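Long-range contact in protein BA_2500 (Bacillus anthracis, PDB 4GUC), which is of unknown function but belongs to the DUF5065 family, placed in the clan of immunoglobulin-like E-set folds: residues F40-T46 and N83-T89. Residues are numbered along the deposited sequence.
Sequences FDVTIYT and NYGRFVT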
ATOM      1  N   PHE A  40       4.377  -4.302   9.337  1.00 16.22           N
ATOM      2  CA  PHE A  40       3.270  -4.471   8.378  1.00 15.38           C
ATOM      3  C   PHE A  40       3.470  -5.907   7.905  1.00 15.40           C
ATOM      4  O   PHE A  40       4.541  -6.232   7.419  1.00 15.11           O
ATOM      5  CB  PHE A  40       3.437  -3.463   7.240  1.00 14.87           C
ATOM      6  CG  PHE A  40       2.457  -3.606   6.125  1.00 13.66           C
ATOM      7  CD1 PHE A  40       1.271  -2.879   6.100  1.00 16.20           C
ATOM      8  CD2 PHE A  40       2.716  -4.475   5.086  1.00 14.05           C
ATOM      9  CE1 PHE A  40       0.361  -3.014   5.050  1.00 15.92           C
ATOM     10  CE2 PHE A  40       1.806  -4.601   4.025  1.00 14.24           C
ATOM     11  CZ  PHE A  40       0.638  -3.858   4.019  1.00 16.07           C
ATOM     12  N   ASP A  41       2.453  -6.768   8.021  1.00 15.37           N
ATOM     13  CA  ASP A  41       2.621  -8.176   7.617  1.00 16.58           C
ATOM     14  C   ASP A  41       1.260  -8.712   7.230  1.00 17.50           C
ATOM     15  O   ASP A  41       0.402  -8.920   8.089  1.00 20.46           O
ATOM     16  CB  ASP A  41       3.291  -8.925   8.783  1.00 17.67           C
ATOM     17  CG  ASP A  41       3.615 -10.407   8.497  1.00 19.95           C
ATOM     18  OD1 ASP A  41       3.218 -10.981   7.462  1.00 19.50           O
ATOM     19  OD2 ASP A  41       4.325 -11.022   9.357  1.00 22.35           O
ATOM     20  N   VAL A  42       1.070  -8.901   5.932  1.00 14.88           N
ATOM     21  CA  VAL A  42      -0.187  -9.386   5.373  1.00 15.23           C
ATOM     22  C   VAL A  42      -0.026 -10.560   4.423  1.00 12.50           C
ATOM     23  O   VAL A  42       0.976 -10.663   3.724  1.00 13.02           O
ATOM     24  CB  VAL A  42      -0.923  -8.234   4.621  1.00 15.29           C
ATOM     25  CG1 VAL A  42      -1.129  -7.026   5.585  1.00 17.68           C
ATOM     26  CG2 VAL A  42      -0.156  -7.757   3.409  1.00 16.60           C
ATOM     27  N   THR A  43      -1.035 -11.428   4.367  1.00 13.65           N
ATOM     28  CA  THR A  43      -1.060 -12.590   3.447  1.00 13.67           C
ATOM     29  C   THR A  43      -2.340 -12.414   2.621  1.00 14.18           C
ATOM     30  O   THR A  43      -3.430 -12.287   3.196  1.00 16.04           O
ATOM     31  CB  THR A  43      -1.011 -13.944   4.152  1.00 15.67           C
ATOM     32  OG1 THR A  43       0.253 -14.067   4.810  1.00 19.47           O
ATOM     33  CG2 THR A  43      -1.149 -15.098   3.132  1.00 17.81           C
ATOM     34  N   ILE A  44      -2.226 -12.486   1.299  1.00 12.75           N
ATOM     35  CA  ILE A  44      -3.328 -12.224   0.385  1.00 11.44           C
ATOM     36  C   ILE A  44      -3.406 -13.223  -0.748  1.00 12.18           C
ATOM     37  O   ILE A  44      -2.360 -13.598  -1.317  1.00 11.86           O
ATOM     38  CB  ILE A  44      -3.041 -10.827  -0.293  1.00 13.83           C
ATOM     39  CG1 ILE A  44      -2.757  -9.749   0.768  1.00 17.03           C
ATOM     40  CG2 ILE A  44      -4.194 -10.425  -1.173  1.00 14.88           C
ATOM     41  CD1 ILE A  44      -2.362  -8.387   0.223  1.00 18.51           C
ATOM     42  N   TYR A  45      -4.605 -13.687  -1.092  1.00 11.29           N
ATOM     43  CA  TYR A  45      -4.769 -14.572  -2.240  1.00 10.66           C
ATOM     44  C   TYR A  45      -4.487 -13.769  -3.517  1.00 11.06           C
ATOM     45  O   TYR A  45      -5.131 -12.727  -3.740  1.00 14.13           O
ATOM     46  CB  TYR A  45      -6.179 -15.157  -2.313  1.00 12.20           C
ATOM     47  CG  TYR A  45      -6.463 -15.874  -3.623  1.00 11.57           C
ATOM     48  CD1 TYR A  45      -5.833 -17.089  -3.933  1.00 10.69           C
ATOM     49  CD2 TYR A  45      -7.395 -15.372  -4.550  1.00 14.56           C
ATOM     50  CE1 TYR A  45      -6.072 -17.748  -5.077  1.00 10.83           C
ATOM     51  CE2 TYR A  45      -7.650 -16.051  -5.716  1.00 15.25           C
ATOM     52  CZ  TYR A  45      -7.000 -17.257  -5.980  1.00 12.70           C
ATOM     53  OH  TYR A  45      -7.278 -17.952  -7.160  1.00 16.41           O
ATOM     54  N   THR A  46      -3.594 -14.237  -4.379  1.00 10.71           N
ATOM     55  CA  THR A  46      -3.240 -13.512  -5.605  1.00 12.25           C
ATOM     56  C   THR A  46      -3.484 -14.257  -6.915  1.00 13.52           C
ATOM     57  O   THR A  46      -3.145 -13.797  -7.999  1.00 13.68           O
ATOM     58  CB  THR A  46      -1.833 -12.986  -5.496  1.00 11.10           C
ATOM     59  OG1 THR A  46      -0.927 -14.029  -5.141  1.00 12.12           O
ATOM     60  CG2 THR A  46      -1.718 -11.898  -4.397  1.00 14.85           C
ATOM     61  N   ASN A  83      -0.085 -19.551  -4.875  1.00  9.78           N
ATOM     62  CA  ASN A  83      -1.138 -18.636  -5.294  1.00  9.21           C
ATOM     63  C   ASN A  83      -1.507 -17.540  -4.272  1.00  9.84           C
ATOM     64  O   ASN A  83      -2.539 -16.885  -4.404  1.00 10.70           O
ATOM     65  CB  ASN A  83      -2.381 -19.362  -5.809  1.00 10.35           C
ATOM     66  CG  ASN A  83      -2.192 -20.073  -7.130  1.00 12.03           C
ATOM     67  OD1 ASN A  83      -1.122 -20.027  -7.738  1.00 12.56           O
ATOM     68  ND2 ASN A  83      -3.270 -20.711  -7.616  1.00 16.76           N
ATOM     69  N   TYR A  84      -0.653 -17.374  -3.270  1.00  9.20           N
ATOM     70  CA  TYR A  84      -0.838 -16.328  -2.280  1.00  9.63           C
ATOM     71  C   TYR A  84       0.460 -15.530  -2.200  1.00 11.30           C
ATOM     72  O   TYR A  84       1.507 -15.979  -2.654  1.00 12.76           O
ATOM     73  CB  TYR A  84      -1.196 -16.862  -0.875  1.00 10.00           C
ATOM     74  CG  TYR A  84      -2.609 -17.394  -0.719  1.00  9.11           C
ATOM     75  CD1 TYR A  84      -3.035 -18.522  -1.403  1.00  9.57           C
ATOM     76  CD2 TYR A  84      -3.486 -16.834   0.210  1.00 10.79           C
ATOM     77  CE1 TYR A  84      -4.304 -19.034  -1.263  1.00 11.36           C
ATOM     78  CE2 TYR A  84      -4.783 -17.351   0.382  1.00 11.31           C
ATOM     79  CZ  TYR A  84      -5.170 -18.441  -0.367  1.00  9.06           C
ATOM     80  OH  TYR A  84      -6.418 -18.999  -0.247  1.00 11.43           O
ATOM     81  N   GLY A  85       0.366 -14.331  -1.664  1.00 10.20           N
ATOM     82  CA  GLY A  85       1.522 -13.470  -1.440  1.00 10.30           C
ATOM     83  C   GLY A  85       1.612 -13.048   0.009  1.00 11.91           C
ATOM     84  O   GLY A  85       0.578 -12.796   0.646  1.00 12.68           O
ATOM     85  N   ARG A  86       2.832 -12.962   0.547  1.00 11.69           N
ATOM     86  CA  ARG A  86       3.051 -12.492   1.923  1.00 13.15           C
ATOM     87  C   ARG A  86       3.909 -11.230   1.762  1.00 12.28           C
ATOM     88  O   ARG A  86       4.957 -11.280   1.143  1.00 13.56           O
ATOM     89  CB  ARG A  86       3.766 -13.510   2.802  1.00 14.14           C
ATOM     90  CG  ARG A  86       3.938 -13.004   4.204  1.00 16.77           C
ATOM     91  CD  ARG A  86       4.802 -13.912   5.008  1.00 23.59           C
ATOM     92  NE  ARG A  86       4.987 -13.372   6.349  1.00 24.17           N
ATOM     93  CZ  ARG A  86       5.882 -13.846   7.213  1.00 24.59           C
ATOM     94  NH1 ARG A  86       6.678 -14.832   6.847  1.00 26.96           N
ATOM     95  NH2 ARG A  86       6.003 -13.288   8.414  1.00 24.49           N
ATOM     96  N   PHE A  87       3.451 -10.119   2.341  1.00 11.81           N
ATOM     97  CA  PHE A  87       4.121  -8.803   2.232  1.00 11.64           C
ATOM     98  C   PHE A  87       4.443  -8.303   3.632  1.00 12.41           C
ATOM     99  O   PHE A  87       3.529  -8.023   4.413  1.00 11.87           O
ATOM    100  CB  PHE A  87       3.222  -7.839   1.435  1.00 10.74           C
ATOM    101  CG  PHE A  87       2.822  -8.396   0.068  1.00 10.42           C
ATOM    102  CD1 PHE A  87       3.668  -8.270  -1.038  1.00 10.04           C
ATOM    103  CD2 PHE A  87       1.659  -9.109  -0.100  1.00 11.96           C
ATOM    104  CE1 PHE A  87       3.340  -8.815  -2.239  1.00 10.98           C
ATOM    105  CE2 PHE A  87       1.333  -9.664  -1.338  1.00 11.31           C
ATOM    106  CZ  PHE A  87       2.161  -9.525  -2.404  1.00 12.58           C
ATOM    107  N   VAL A  88       5.739  -8.210   3.921  1.00 12.76           N
ATOM    108  CA  VAL A  88       6.217  -7.856   5.251  1.00 15.55           C
ATOM    109  C   VAL A  88       7.245  -6.738   5.243  1.00 14.97           C
ATOM    110  O   VAL A  88       8.204  -6.782   4.461  1.00 16.77           O
ATOM    111  CB  VAL A  88       6.939  -9.117   5.878  1.00 17.46           C
ATOM    112  CG1 VAL A  88       7.387  -8.825   7.312  1.00 19.19           C
ATOM    113  CG2 VAL A  88       6.028 -10.334   5.876  1.00 21.09           C
ATOM    114  N   THR A  89       7.050  -5.710   6.063  1.00 14.67           N
ATOM    115  CA  THR A  89       8.064  -4.664   6.125  1.00 15.91           C
ATOM    116  C   THR A  89       7.976  -3.975   7.501  1.00 15.78           C
ATOM    117  O   THR A  89       6.877  -3.777   8.012  1.00 16.07           O
ATOM    118  CB  THR A  89       7.928  -3.656   4.944  1.00 15.56           C
ATOM    119  OG1 THR A  89       9.170  -3.004   4.704  1.00 18.09           O
ATOM    120  CG2 THR A  89       6.848  -2.616   5.190  1.00 16.72           C
TER
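F87, F40 and Y84 give up the most surface where strands 40-45 and 84-89 pair antiparallel. F87 lies on the inward face with V42: its flat ring spreads along the partner strand, CB 3.9 Å from V42 CG2 and CD2 4.1 Å from I44 CD1. A CB on G85 would clash with this ring, so glycine suits that position. F40 extends the apolar row, its CE2 4.4 Å from F87 CB. Between the two faces, the backbones of F40 and T89, V42 and F87, and I44 and G85 form reciprocal hydrogen bonds (V42 N to F87 O 3.0 Å, F87 N to V42 O 2.9 Å), and T46 N to N83 O (2.9 Å) adds one more. The other face is mostly polar and aromatic. Y84 offers its ring face to Y45, whose CA makes a CH-pi contact and whose ring meets it edge-to-face, centroids 5.3 Å apart; amphipathic tyrosines tolerate this exposure. Diagonally, extended R86 reaches D41 in a two-pronged salt bridge (NE-OD1 3.2 Å, NH2-OD2 3.0 Å). The two-stranded sheet thus packs sandwich-like on the larger sheet: F40 and F87 both touch I75 of strand 69-76, F87 meets V54 of strand 53-59, and F40 reaches A102 and I44 M104 of strand 98-106.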